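Local coordinates for ATP12 ATPase (PDB 2R31), which probably acts as an ATP12-type chaperone in the assembly of F1-ATPase, at residues G24-L29 with P41-T46; V16-E21 with L49-A54; R35-Q40 with S74-I79; A159-F164 with R232-T237. All coordinates share one frame; numbering follows the deposited sequence. Where two conformers were deposited one is given.

Contact 1 of 4, residues G24-L29 with P41-T46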
loop_
_atom_site.group_PDB
_atom_site.type_symbol
_atom_site.label_atom_id
_atom_site.label_comp_id
_atom_site.label_asym_id
_atom_site.label_seq_id
_atom_site.Cartn_x
_atom_site.Cartn_y
_atom_site.Cartn_z
ATOM N N GLY A 24 -22.544 -2.387 -4.529
ATOM C CA GLY A 24 -21.698 -2.745 -3.400
ATOM C C GLY A 24 -22.345 -2.350 -2.095
ATOM O O GLY A 24 -23.477 -1.867 -2.016
ATOM N N TRP A 25 -21.613 -2.565 -0.998
ATOM C CA TRP A 25 -22.092 -2.210 0.327
ATOM C C TRP A 25 -22.012 -0.697 0.534
ATOM O O TRP A 25 -21.014 -0.060 0.185
ATOM C CB TRP A 25 -21.286 -2.895 1.436
ATOM C CG TRP A 25 -21.514 -4.368 1.516
ATOM C CD1 TRP A 25 -20.881 -5.363 0.802
ATOM C CD2 TRP A 25 -22.467 -5.020 2.352
ATOM N NE1 TRP A 25 -21.374 -6.580 1.167
ATOM C CE2 TRP A 25 -22.359 -6.393 2.102
ATOM C CE3 TRP A 25 -23.412 -4.571 3.255
ATOM C CZ2 TRP A 25 -23.154 -7.351 2.759
ATOM C CZ3 TRP A 25 -24.193 -5.498 3.913
ATOM C CH2 TRP A 25 -24.066 -6.878 3.659
ATOM N N ALA A 26 -23.055 -0.167 1.141
ATOM C CA ALA A 26 -23.123 1.221 1.588
ATOM C C ALA A 26 -22.975 1.256 3.109
ATOM O O ALA A 26 -23.349 0.326 3.834
ATOM C CB ALA A 26 -24.446 1.839 1.201
ATOM N N VAL A 27 -22.433 2.391 3.578
ATOM C CA VAL A 27 -22.367 2.705 5.006
ATOM C C VAL A 27 -23.364 3.811 5.270
ATOM O O VAL A 27 -23.309 4.838 4.577
ATOM C CB VAL A 27 -20.944 3.135 5.406
ATOM C CG1 VAL A 27 -20.888 3.604 6.878
ATOM C CG2 VAL A 27 -19.974 1.969 5.193
ATOM N N LEU A 28 -24.276 3.591 6.202
ATOM C CA LEU A 28 -25.399 4.475 6.464
ATOM C C LEU A 28 -25.189 5.268 7.732
ATOM O O LEU A 28 -24.957 4.717 8.799
ATOM C CB LEU A 28 -26.684 3.631 6.635
ATOM C CG LEU A 28 -27.021 2.607 5.549
ATOM C CD1 LEU A 28 -28.282 1.816 5.911
ATOM C CD2 LEU A 28 -27.150 3.372 4.270
ATOM N N LEU A 29 -25.328 6.570 7.611
ATOM C CA LEU A 29 -25.315 7.521 8.747
ATOM C C LEU A 29 -26.751 7.957 8.921
ATOM O O LEU A 29 -27.271 8.642 8.018
ATOM C CB LEU A 29 -24.389 8.700 8.492
ATOM C CG LEU A 29 -22.948 8.384 8.120
ATOM C CD1 LEU A 29 -22.119 9.684 7.961
ATOM C CD2 LEU A 29 -22.323 7.491 9.148
ATOM N N PRO A 41 -20.994 8.159 -4.952
ATOM C CA PRO A 41 -21.478 7.121 -4.060
ATOM C C PRO A 41 -20.322 6.313 -3.499
ATOM O O PRO A 41 -19.430 5.918 -4.203
ATOM C CB PRO A 41 -22.392 6.245 -4.914
ATOM C CG PRO A 41 -22.802 7.151 -6.031
ATOM C CD PRO A 41 -21.593 8.030 -6.282
ATOM N N LEU A 42 -20.279 6.081 -2.193
ATOM C CA LEU A 42 -19.348 5.217 -1.535
ATOM C C LEU A 42 -19.970 3.824 -1.573
ATOM O O LEU A 42 -20.948 3.541 -0.870
ATOM C CB LEU A 42 -19.027 5.620 -0.098
ATOM C CG LEU A 42 -17.977 4.757 0.593
ATOM C CD1 LEU A 42 -16.592 5.030 0.043
ATOM C CD2 LEU A 42 -17.979 4.953 2.117
ATOM N N ARG A 43 -19.440 2.928 -2.389
ATOM C CA ARG A 43 -19.881 1.553 -2.507
ATOM C C ARG A 43 -18.642 0.665 -2.338
ATOM O O ARG A 43 -17.615 0.912 -2.958
ATOM C CB ARG A 43 -20.587 1.261 -3.816
ATOM C CG ARG A 43 -21.906 1.979 -3.943
ATOM C CD ARG A 43 -23.011 1.507 -3.002
ATOM N NE ARG A 43 -24.245 2.256 -3.238
ATOM C CZ ARG A 43 -24.512 3.466 -2.731
ATOM N NH1 ARG A 43 -23.677 4.085 -1.920
ATOM N NH2 ARG A 43 -25.645 4.090 -3.040
ATOM N N LEU A 44 -18.751 -0.355 -1.482
ATOM C CA LEU A 44 -17.604 -1.155 -1.071
ATOM C C LEU A 44 -17.741 -2.611 -1.490
ATOM O O LEU A 44 -18.861 -3.146 -1.549
ATOM C CB LEU A 44 -17.501 -1.085 0.456
ATOM C CG LEU A 44 -17.515 0.346 1.009
ATOM C CD1 LEU A 44 -17.670 0.258 2.511
ATOM C CD2 LEU A 44 -16.275 1.120 0.607
ATOM N N PRO A 45 -16.633 -3.283 -1.749
ATOM C CA PRO A 45 -16.717 -4.638 -2.343
ATOM C C PRO A 45 -17.079 -5.729 -1.367
ATOM O O PRO A 45 -17.479 -6.817 -1.816
ATOM C CB PRO A 45 -15.319 -4.868 -2.919
ATOM C CG PRO A 45 -14.447 -3.997 -2.067
ATOM C CD PRO A 45 -15.257 -2.764 -1.842
ATOM N N THR A 46 -16.900 -5.529 -0.066
ATOM C CA THR A 46 -17.073 -6.593 0.932
ATOM C C THR A 46 -17.829 -6.070 2.137
ATOM O O THR A 46 -17.716 -4.921 2.546
ATOM C CB THR A 46 -15.734 -7.208 1.395
ATOM O OG1 THR A 46 -15.029 -6.141 2.075
ATOM C CG2 THR A 46 -14.886 -7.714 0.255
HETATM O O HOH W 1 -22.198 4.462 1.469
#

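Contact 2 of 4, residues V16-E21 with L49-A54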
loop_
_atom_site.group_PDB
_atom_site.type_symbol
_atom_site.label_atom_id
_atom_site.label_comp_id
_atom_site.label_asym_id
_atom_site.label_seq_id
_atom_site.Cartn_x
_atom_site.Cartn_y
_atom_site.Cartn_z
ATOM N N VAL A 16 -25.245 4.414 12.920
ATOM C CA VAL A 16 -24.413 3.960 11.818
ATOM C C VAL A 16 -24.816 2.499 11.523
ATOM O O VAL A 16 -24.975 1.700 12.457
ATOM C CB VAL A 16 -22.916 4.019 12.120
ATOM C CG1 VAL A 16 -22.111 3.611 10.927
ATOM C CG2 VAL A 16 -22.536 5.431 12.560
ATOM N N GLY A 17 -24.913 2.143 10.260
ATOM C CA GLY A 17 -25.153 0.745 9.872
ATOM C C GLY A 17 -24.624 0.530 8.435
ATOM O O GLY A 17 -23.961 1.421 7.903
ATOM N N ILE A 18 -24.924 -0.641 7.885
ATOM C CA ILE A 18 -24.514 -0.957 6.541
ATOM C C ILE A 18 -25.681 -1.592 5.773
ATOM O O ILE A 18 -26.621 -2.099 6.386
ATOM C CB ILE A 18 -23.264 -1.876 6.497
ATOM C CG1 ILE A 18 -23.510 -3.282 7.028
ATOM C CG2 ILE A 18 -22.103 -1.178 7.233
ATOM C CD1 ILE A 18 -22.398 -4.261 6.736
ATOM N N HIS A 19 -25.613 -1.607 4.459
ATOM C CA HIS A 19 -26.635 -2.210 3.617
ATOM C C HIS A 19 -26.068 -2.498 2.248
ATOM O O HIS A 19 -25.380 -1.647 1.677
ATOM C CB HIS A 19 -27.823 -1.212 3.483
ATOM C CG HIS A 19 -28.916 -1.726 2.611
ATOM N ND1 HIS A 19 -29.682 -2.832 2.916
ATOM C CD2 HIS A 19 -29.324 -1.289 1.380
ATOM C CE1 HIS A 19 -30.530 -3.037 1.904
ATOM N NE2 HIS A 19 -30.349 -2.117 0.957
ATOM N N LYS A 20 -26.377 -3.672 1.672
ATOM C CA LYS A 20 -25.859 -4.029 0.360
ATOM C C LYS A 20 -26.756 -3.489 -0.764
ATOM O O LYS A 20 -27.937 -3.845 -0.861
ATOM C CB LYS A 20 -25.690 -5.551 0.225
ATOM C CG LYS A 20 -25.227 -6.030 -1.135
ATOM C CD LYS A 20 -23.812 -5.640 -1.487
ATOM C CE LYS A 20 -23.292 -6.373 -2.683
ATOM N NZ LYS A 20 -24.048 -6.199 -3.956
ATOM N N GLU A 21 -26.201 -2.667 -1.637
ATOM C CA GLU A 21 -26.824 -2.125 -2.846
ATOM C C GLU A 21 -26.269 -2.878 -4.025
ATOM O O GLU A 21 -25.269 -3.620 -3.961
ATOM C CB GLU A 21 -26.545 -0.622 -2.941
ATOM C CG GLU A 21 -27.130 0.221 -1.818
ATOM C CD GLU A 21 -28.588 0.555 -2.005
ATOM O OE1 GLU A 21 -29.177 0.387 -3.100
ATOM O OE2 GLU A 21 -29.260 0.994 -1.060
ATOM N N LEU A 49 -15.164 -4.898 4.837
ATOM C CA LEU A 49 -14.735 -3.527 4.750
ATOM C C LEU A 49 -15.859 -2.573 5.180
ATOM O O LEU A 49 -15.602 -1.581 5.881
ATOM C CB LEU A 49 -14.246 -3.152 3.342
ATOM C CG LEU A 49 -13.776 -1.729 3.202
ATOM C CD1 LEU A 49 -12.577 -1.413 4.085
ATOM C CD2 LEU A 49 -13.437 -1.362 1.770
ATOM N N ALA A 50 -17.091 -2.850 4.780
ATOM C CA ALA A 50 -18.215 -1.996 5.206
ATOM C C ALA A 50 -18.341 -1.956 6.698
ATOM O O ALA A 50 -18.540 -0.880 7.282
ATOM C CB ALA A 50 -19.506 -2.472 4.548
ATOM N N LEU A 51 -18.255 -3.100 7.391
ATOM C CA LEU A 51 -18.344 -3.131 8.847
ATOM C C LEU A 51 -17.214 -2.317 9.467
ATOM O O LEU A 51 -17.430 -1.590 10.455
ATOM C CB LEU A 51 -18.325 -4.557 9.370
ATOM C CG LEU A 51 -19.564 -5.395 9.098
ATOM C CD1 LEU A 51 -19.254 -6.867 9.366
ATOM C CD2 LEU A 51 -20.760 -4.889 9.914
ATOM N N ALA A 52 -16.011 -2.427 8.943
ATOM C CA ALA A 52 -14.861 -1.733 9.502
ATOM C C ALA A 52 -14.943 -0.231 9.269
ATOM O O ALA A 52 -14.545 0.573 10.145
ATOM C CB ALA A 52 -13.585 -2.341 8.947
ATOM N N ILE A 53 -15.447 0.209 8.124
ATOM C CA ILE A 53 -15.682 1.623 7.863
ATOM C C ILE A 53 -16.816 2.113 8.762
ATOM O O ILE A 53 -16.716 3.215 9.350
ATOM C CB ILE A 53 -15.888 1.911 6.373
ATOM C CG1 ILE A 53 -14.550 1.769 5.667
ATOM C CG2 ILE A 53 -16.480 3.309 6.152
ATOM C CD1 ILE A 53 -14.586 1.922 4.165
ATOM N N ALA A 54 -17.893 1.357 8.924
ATOM C CA ALA A 54 -18.944 1.733 9.847
ATOM C C ALA A 54 -18.373 1.953 11.246
ATOM O O ALA A 54 -18.766 2.907 11.918
ATOM C CB ALA A 54 -20.046 0.704 9.838
#

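Contact 3 of 4, residues R35-Q40 with S74-I79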
loop_
_atom_site.group_PDB
_atom_site.type_symbol
_atom_site.label_atom_id
_atom_site.label_comp_id
_atom_site.label_asym_id
_atom_site.label_seq_id
_atom_site.Cartn_x
_atom_site.Cartn_y
_atom_site.Cartn_z
ATOM N N ARG A 35 -21.203 9.343 1.241
ATOM C CA ARG A 35 -20.599 9.637 -0.056
ATOM C C ARG A 35 -19.141 9.974 0.131
ATOM O O ARG A 35 -18.665 10.212 1.245
ATOM C CB ARG A 35 -21.321 10.789 -0.771
ATOM C CG ARG A 35 -22.700 10.398 -1.231
ATOM C CD ARG A 35 -23.511 11.372 -1.980
ATOM N NE ARG A 35 -24.768 10.890 -2.537
ATOM C CZ ARG A 35 -24.978 10.517 -3.802
ATOM N NH1 ARG A 35 -24.003 10.532 -4.718
ATOM N NH2 ARG A 35 -26.198 10.103 -4.148
ATOM N N THR A 36 -18.403 9.954 -0.988
ATOM C CA THR A 36 -17.027 10.428 -0.936
ATOM C C THR A 36 -16.998 11.944 -0.805
ATOM O O THR A 36 -17.993 12.627 -0.971
ATOM C CB THR A 36 -16.238 9.958 -2.156
ATOM O OG1 THR A 36 -16.739 10.644 -3.307
ATOM C CG2 THR A 36 -16.347 8.442 -2.375
ATOM N N PRO A 37 -15.837 12.526 -0.522
ATOM C CA PRO A 37 -15.762 13.991 -0.414
ATOM C C PRO A 37 -16.180 14.721 -1.677
ATOM O O PRO A 37 -16.728 15.834 -1.526
ATOM C CB PRO A 37 -14.290 14.234 -0.074
ATOM C CG PRO A 37 -13.864 12.977 0.648
ATOM C CD PRO A 37 -14.568 11.893 -0.133
ATOM N N GLY A 38 -15.975 14.143 -2.843
ATOM C CA GLY A 38 -16.442 14.631 -4.132
ATOM C C GLY A 38 -17.880 14.250 -4.429
ATOM O O GLY A 38 -18.332 14.460 -5.573
ATOM N N LYS A 39 -18.585 13.701 -3.445
ATOM C CA LYS A 39 -20.013 13.405 -3.552
ATOM C C LYS A 39 -20.324 12.210 -4.444
ATOM O O LYS A 39 -21.437 12.021 -4.913
ATOM C CB LYS A 39 -20.772 14.672 -3.990
ATOM C CG LYS A 39 -20.786 15.680 -2.865
ATOM C CD LYS A 39 -21.892 16.661 -3.166
ATOM C CE LYS A 39 -21.337 18.050 -3.441
ATOM N NZ LYS A 39 -20.347 18.533 -2.423
ATOM N N GLN A 40 -19.364 11.332 -4.690
ATOM C CA GLN A 40 -19.569 10.096 -5.428
ATOM C C GLN A 40 -20.143 9.053 -4.473
ATOM O O GLN A 40 -19.856 9.114 -3.270
ATOM C CB GLN A 40 -18.292 9.580 -6.067
ATOM C CG GLN A 40 -17.810 10.600 -7.088
ATOM C CD GLN A 40 -16.494 10.235 -7.731
ATOM O OE1 GLN A 40 -16.217 9.063 -7.924
ATOM N NE2 GLN A 40 -15.740 11.270 -8.038
ATOM N N SER A 74 -8.814 5.301 2.360
ATOM C CA SER A 74 -8.467 4.379 1.277
ATOM C C SER A 74 -9.621 4.126 0.340
ATOM O O SER A 74 -9.444 4.077 -0.877
ATOM C CB SER A 74 -7.994 3.062 1.918
ATOM O OG SER A 74 -6.854 3.123 2.663
ATOM N N ALA A 75 -10.832 3.973 0.872
ATOM C CA ALA A 75 -11.996 3.762 0.020
ATOM C C ALA A 75 -12.295 4.976 -0.830
ATOM O O ALA A 75 -12.648 4.844 -2.013
ATOM C CB ALA A 75 -13.195 3.384 0.870
ATOM N N ASN A 76 -12.161 6.175 -0.265
ATOM C CA ASN A 76 -12.356 7.398 -1.044
ATOM C C ASN A 76 -11.386 7.413 -2.211
ATOM O O ASN A 76 -11.722 7.783 -3.345
ATOM C CB ASN A 76 -12.148 8.628 -0.169
ATOM C CG ASN A 76 -13.272 8.886 0.804
ATOM O OD1 ASN A 76 -14.390 8.421 0.635
ATOM N ND2 ASN A 76 -12.946 9.712 1.820
ATOM N N SER A 77 -10.119 7.050 -1.992
ATOM C CA SER A 77 -9.123 7.007 -3.078
ATOM C C SER A 77 -9.452 5.942 -4.101
ATOM O O SER A 77 -9.321 6.140 -5.291
ATOM C CB SER A 77 -7.743 6.810 -2.475
ATOM O OG SER A 77 -6.787 6.751 -3.515
ATOM N N ALA A 78 -9.890 4.776 -3.628
ATOM C CA ALA A 78 -10.273 3.724 -4.566
ATOM C C ALA A 78 -11.343 4.231 -5.523
ATOM O O ALA A 78 -11.301 4.019 -6.737
ATOM C CB ALA A 78 -10.772 2.490 -3.827
ATOM N N ILE A 79 -12.372 4.878 -4.989
ATOM C CA ILE A 79 -13.518 5.300 -5.780
ATOM C C ILE A 79 -13.179 6.505 -6.629
ATOM O O ILE A 79 -13.539 6.540 -7.838
ATOM C CB ILE A 79 -14.725 5.554 -4.849
ATOM C CG1 ILE A 79 -15.178 4.259 -4.202
ATOM C CG2 ILE A 79 -15.886 6.232 -5.623
ATOM C CD1 ILE A 79 -15.987 4.412 -2.933
HETATM O O HOH W 2 -16.443 8.826 2.587
#

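Contact 4 of 4, residues A159-F164 with R232-T237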
loop_
_atom_site.group_PDB
_atom_site.type_symbol
_atom_site.label_atom_id
_atom_site.label_comp_id
_atom_site.label_asym_id
_atom_site.label_seq_id
_atom_site.Cartn_x
_atom_site.Cartn_y
_atom_site.Cartn_z
ATOM N N ALA A 159 -2.145 -5.892 -13.168
ATOM C CA ALA A 159 -3.411 -5.620 -13.894
ATOM C C ALA A 159 -4.455 -6.632 -13.588
ATOM O O ALA A 159 -5.646 -6.367 -13.870
ATOM C CB ALA A 159 -3.101 -5.558 -15.394
ATOM N N SER A 160 -4.127 -7.764 -12.995
ATOM C CA SER A 160 -5.087 -8.782 -12.628
ATOM C C SER A 160 -5.851 -8.439 -11.346
ATOM O O SER A 160 -6.792 -9.188 -11.000
ATOM C CB SER A 160 -4.377 -10.153 -12.437
ATOM O OG SER A 160 -3.665 -10.260 -11.206
ATOM N N LEU A 161 -5.445 -7.414 -10.621
ATOM C CA LEU A 161 -6.079 -7.066 -9.346
ATOM C C LEU A 161 -7.417 -6.392 -9.584
ATOM O O LEU A 161 -7.652 -5.759 -10.589
ATOM C CB LEU A 161 -5.168 -6.123 -8.582
ATOM C CG LEU A 161 -3.846 -6.775 -8.156
ATOM C CD1 LEU A 161 -2.945 -5.722 -7.515
ATOM C CD2 LEU A 161 -4.073 -7.914 -7.217
ATOM N N ASP A 162 -8.268 -6.492 -8.576
ATOM C CA ASP A 162 -9.472 -5.719 -8.562
ATOM C C ASP A 162 -9.141 -4.284 -8.114
ATOM O O ASP A 162 -8.049 -3.985 -7.666
ATOM C CB ASP A 162 -10.560 -6.358 -7.716
ATOM C CG ASP A 162 -10.250 -6.679 -6.259
ATOM O OD1 ASP A 162 -9.320 -6.084 -5.732
ATOM O OD2 ASP A 162 -10.957 -7.530 -5.673
ATOM N N PRO A 163 -10.032 -3.308 -8.317
ATOM C CA PRO A 163 -9.684 -1.917 -8.043
ATOM C C PRO A 163 -9.365 -1.589 -6.594
ATOM O O PRO A 163 -8.430 -0.791 -6.327
ATOM C CB PRO A 163 -10.962 -1.131 -8.514
ATOM C CG PRO A 163 -11.453 -2.046 -9.591
ATOM C CD PRO A 163 -11.318 -3.461 -9.065
ATOM N N PHE A 164 -10.079 -2.170 -5.622
ATOM C CA PHE A 164 -9.748 -1.902 -4.240
ATOM C C PHE A 164 -8.436 -2.598 -3.867
ATOM O O PHE A 164 -7.653 -2.043 -3.072
ATOM C CB PHE A 164 -10.901 -2.329 -3.309
ATOM C CG PHE A 164 -12.016 -1.303 -3.188
ATOM C CD1 PHE A 164 -12.737 -0.871 -4.296
ATOM C CD2 PHE A 164 -12.318 -0.740 -1.974
ATOM C CE1 PHE A 164 -13.727 0.068 -4.188
ATOM C CE2 PHE A 164 -13.305 0.204 -1.836
ATOM C CZ PHE A 164 -14.001 0.613 -2.948
ATOM N N ARG A 232 -3.974 -3.751 5.801
ATOM C CA ARG A 232 -5.323 -3.976 6.373
ATOM C C ARG A 232 -6.395 -3.826 5.303
ATOM O O ARG A 232 -7.338 -4.601 5.235
ATOM C CB ARG A 232 -5.508 -2.978 7.528
ATOM C CG ARG A 232 -6.849 -3.059 8.210
ATOM C CD ARG A 232 -7.149 -4.411 8.835
ATOM N NE ARG A 232 -8.272 -4.288 9.747
ATOM C CZ ARG A 232 -8.956 -5.318 10.205
ATOM N NH1 ARG A 232 -8.633 -6.557 9.859
ATOM N NH2 ARG A 232 -9.979 -5.095 11.038
ATOM N N PHE A 233 -6.282 -2.774 4.464
ATOM C CA PHE A 233 -7.241 -2.554 3.401
ATOM C C PHE A 233 -7.223 -3.715 2.421
ATOM O O PHE A 233 -8.303 -4.144 1.948
ATOM C CB PHE A 233 -6.917 -1.209 2.722
ATOM C CG PHE A 233 -8.008 -0.664 1.848
ATOM C CD1 PHE A 233 -9.156 -0.150 2.407
ATOM C CD2 PHE A 233 -7.931 -0.624 0.465
ATOM C CE1 PHE A 233 -10.165 0.422 1.667
ATOM C CE2 PHE A 233 -8.935 -0.029 -0.296
ATOM C CZ PHE A 233 -10.018 0.494 0.313
ATOM N N TRP A 234 -6.059 -4.252 2.086
ATOM C CA TRP A 234 -5.949 -5.440 1.242
ATOM C C TRP A 234 -6.779 -6.578 1.835
ATOM O O TRP A 234 -7.637 -7.184 1.173
ATOM C CB TRP A 234 -4.461 -5.888 1.082
ATOM C CG TRP A 234 -4.440 -7.206 0.375
ATOM C CD1 TRP A 234 -4.352 -8.432 0.962
ATOM C CD2 TRP A 234 -4.570 -7.438 -1.026
ATOM N NE1 TRP A 234 -4.433 -9.412 0.006
ATOM C CE2 TRP A 234 -4.559 -8.848 -1.212
ATOM C CE3 TRP A 234 -4.686 -6.636 -2.158
ATOM C CZ2 TRP A 234 -4.671 -9.435 -2.466
ATOM C CZ3 TRP A 234 -4.799 -7.202 -3.389
ATOM C CH2 TRP A 234 -4.786 -8.595 -3.554
ATOM N N HIS A 235 -6.517 -6.931 3.091
ATOM C CA HIS A 235 -7.177 -8.089 3.670
ATOM C C HIS A 235 -8.689 -7.889 3.747
ATOM O O HIS A 235 -9.473 -8.818 3.486
ATOM C CB HIS A 235 -6.598 -8.422 5.033
ATOM C CG HIS A 235 -5.220 -8.969 4.981
ATOM N ND1 HIS A 235 -4.910 -10.106 4.290
ATOM C CD2 HIS A 235 -4.096 -8.466 5.515
ATOM C CE1 HIS A 235 -3.573 -10.294 4.434
ATOM N NE2 HIS A 235 -3.062 -9.327 5.199
ATOM N N LEU A 236 -9.136 -6.691 4.131
ATOM C CA LEU A 236 -10.555 -6.453 4.283
ATOM C C LEU A 236 -11.316 -6.482 2.978
ATOM O O LEU A 236 -12.530 -6.639 2.996
ATOM C CB LEU A 236 -10.805 -5.121 4.984
ATOM C CG LEU A 236 -10.490 -5.097 6.480
ATOM C CD1 LEU A 236 -10.555 -3.670 6.978
ATOM C CD2 LEU A 236 -11.429 -5.963 7.282
ATOM N N THR A 237 -10.637 -6.273 1.853
ATOM C CA THR A 237 -11.277 -6.218 0.536
ATOM C C THR A 237 -11.248 -7.549 -0.197
ATOM O O THR A 237 -11.746 -7.617 -1.325
ATOM C CB THR A 237 -10.720 -5.072 -0.303
ATOM O OG1 THR A 237 -9.322 -5.243 -0.505
ATOM C CG2 THR A 237 -11.061 -3.718 0.330
HETATM O O HOH W 3 -12.216 -6.076 -3.702
#

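Contact 1 of 4, residues G24-L29 with P41-T46
Trp-25 and Leu-44 both turn their CG anti to their own carbonyl carbon (chi1 -70° and -52°). This places the Leu-44 CG 3.6 Å from Trp-25 O. The Trp-25 indole lies beside Thr-46, its CD1 3.4 Å from Thr-46 C. The backbones of Trp-25 and Leu-44 pair. Trp-25 N donates to Leu-44 O at 2.9 Å, and Leu-44 N donates to Trp-25 O at 2.8 Å. Gly-24 precedes the pair, and a CB there would clash with Leu-44 O. Further along the strand, Val-27 CG2 meets Leu-44 CD1 at 3.9 Å.

Arg-43 bends at chi2 (-68°), which puts its CD 3.5 Å from Gly-24 O. Its guanidinium then passes beside the strand, with Ala-26 CB over one face, 3.9 Å from NH1. NH1 also donates to Leu-42 O at 3.0 Å and stands above that carbonyl plane. This bond ties the charged group back to its own segment. A water accepts from Val-27 N and lies close to Leu-42 O, beyond the single bridge.

Thr-46 is the N-cap of helix 47-58. Its OG1 bonds to Leu-49 N and also to Leu-236 O, near the C-terminal end of the chain. Leu-42 and Leu-44 reach on to helix 70-82. The pairing is a single antiparallel bridge of the hydrogen-bonded kind, made by a connecting loop to the middle strand of a three-stranded beta meander.

Contact 2 of 4, residues V16-E21 with L49-A54
The edge strand of a three-stranded antiparallel sheet packs here on helix 47-58, with Val-16 and Ile-18 resting on Ala-50, Leu-51 and Ala-54. The axes of strand 16-21 and helix 49-54 approach to 8.1 Å and run nearly antiparallel, at 159°. Ile-18 makes the largest share of the contact. Its CG1 sits between the backbone N and the carbonyl carbon (chi1 67°), and its two branches part. CG2 reaches the helix backbone, 3.6 Å from Ala-50 O, and touches Ala-54 CB at 3.8 Å. CD1 meets Leu-51 CD2 at 3.6 Å, where Ile-18 lies crosswise to Leu-51.

This is sheet-on-helix packing. Strand residues two apart point to the helix, and Ala-50 and Ala-54, one turn apart, receive them. Their small methyls let the strand come close. Ala-50 O still accepts the helix bond from Ala-54 N at 2.8 Å. Trp-25, on the neighbouring strand, touches both Ile-18 and Ala-50 and extends the apolar patch. Ile-53 lies on another side of the helix and packs on helix 70-82. At the start of the strand, Val-16 CG1 lies 3.6 Å from Ala-54 O and 3.7 Å from Ala-54 CB.

Contact 3 of 4, residues R35-Q40 with S74-I79
Thr-36, whose CA lies 5.6 Å from Asn-76 CA on helix 70-82, opens a type I beta turn that ends at Lys-39 and is closed by Lys-39 N bonding to Thr-36 O. The turn and the residue after it set Thr-36, Pro-37 and Gln-40 against the helix. Asn-76 has its CG anti to its carbonyl carbon (chi1 -73°), and its amide meets the start of the turn. ND2 packs on Pro-37 CD at 3.3 Å, and OD1 faces Thr-36 CG2 at 3.6 Å. OD1 also accepts from a water at 2.9 Å. The same water donates to Arg-35 O, so the helix and the loop are joined through it.

One turn on, Ile-79 CG2 touches Thr-36 CG2 at 4.0 Å. It also lies 3.7 Å from Gln-40 OE1, where Gln-40 and Ile-79 run alongside, pointing opposite ways. Thr-36 OG1 takes a bond from Gln-40 N at 3.0 Å, and its stronger partner is Glu-80 OE2. Gly-38 N bonds to the same carboxylate oxygen.

An alanine in place of Asn-76 would probably leave the bridging water without its anchor on the helix and open a gap beside the Pro-37 ring.

Between the two segments the touching is by van der Waals contact and one shared water. Direct polar ties come from Glu-80, just beyond, whose OE2 is gripped by a hydroxyl and a backbone N-H of the loop. Two such partners are likely to stabilise its negative charge.

Contact 4 of 4, residues A159-F164 with R232-T237
Phe-164 and Phe-233 meet where the N-terminal turn of helix 163-174, capped by Asp-162, packs beside the last turns of helix 214-236. The contact is buried in this largely helical part of the chain.

The two aromatic rings meet at their rims. Phe-164 CD2 and Phe-233 CZ are 3.5 Å apart. The planes are turned by 21° and the ring centres are offset, 5.8 Å from each other, so the rings do not stack. One face of the Phe-233 ring is covered by Thr-237, four residues on, whose CG2 lies above the centre.

Other apolar contacts are made by Thr-237 and, further off, by Leu-161 on Trp-234. The Thr-237 methyl CG2 also touches Phe-164 CB at 3.9 Å. Leu-161 CD2 comes to the edge of the Trp-234 ring, 3.8 Å from CH2, with the leucine and tryptophan side chains roughly perpendicular. Leu-49 of helix 47-58 packs on Phe-164, Phe-233 and Thr-237. An alanine in place of Phe-233 would probably open a gap beside Phe-164 and leave the Thr-237 methyl without the ring beneath it.

The polar contacts lie at the helix ends. As the N-cap of helix 163-174, Asp-162 has OD1 bonded to Gly-165 N, and it forms a salt bridge to Arg-238 NH2. A water links the segments: it donates to Thr-237 O at 2.9 Å and, weakly, to Asp-162 OD2 at 2.8 Å.

In the fold
From the N terminus, strand 16-21 opens contact 2, strand 24-29 opens contact 1 and the loop 35-40 opens contact 3. Contact 1 closes first, at 41-46. Contact 2 closes next, at 49-54, so contact 1 nests inside it. Contact 3 closes last of the three, at 74-79, and crosses both. Together they tie the small sheet and the loop that follows it to helices 47-58 and 70-82. Contact 4 follows in series and joins the start of helix 163-174 to the C-terminal helix. Its residues reach back to the others: Phe-164 touches Pro-45, and Phe-164 and Phe-233 pack on helix 70-82.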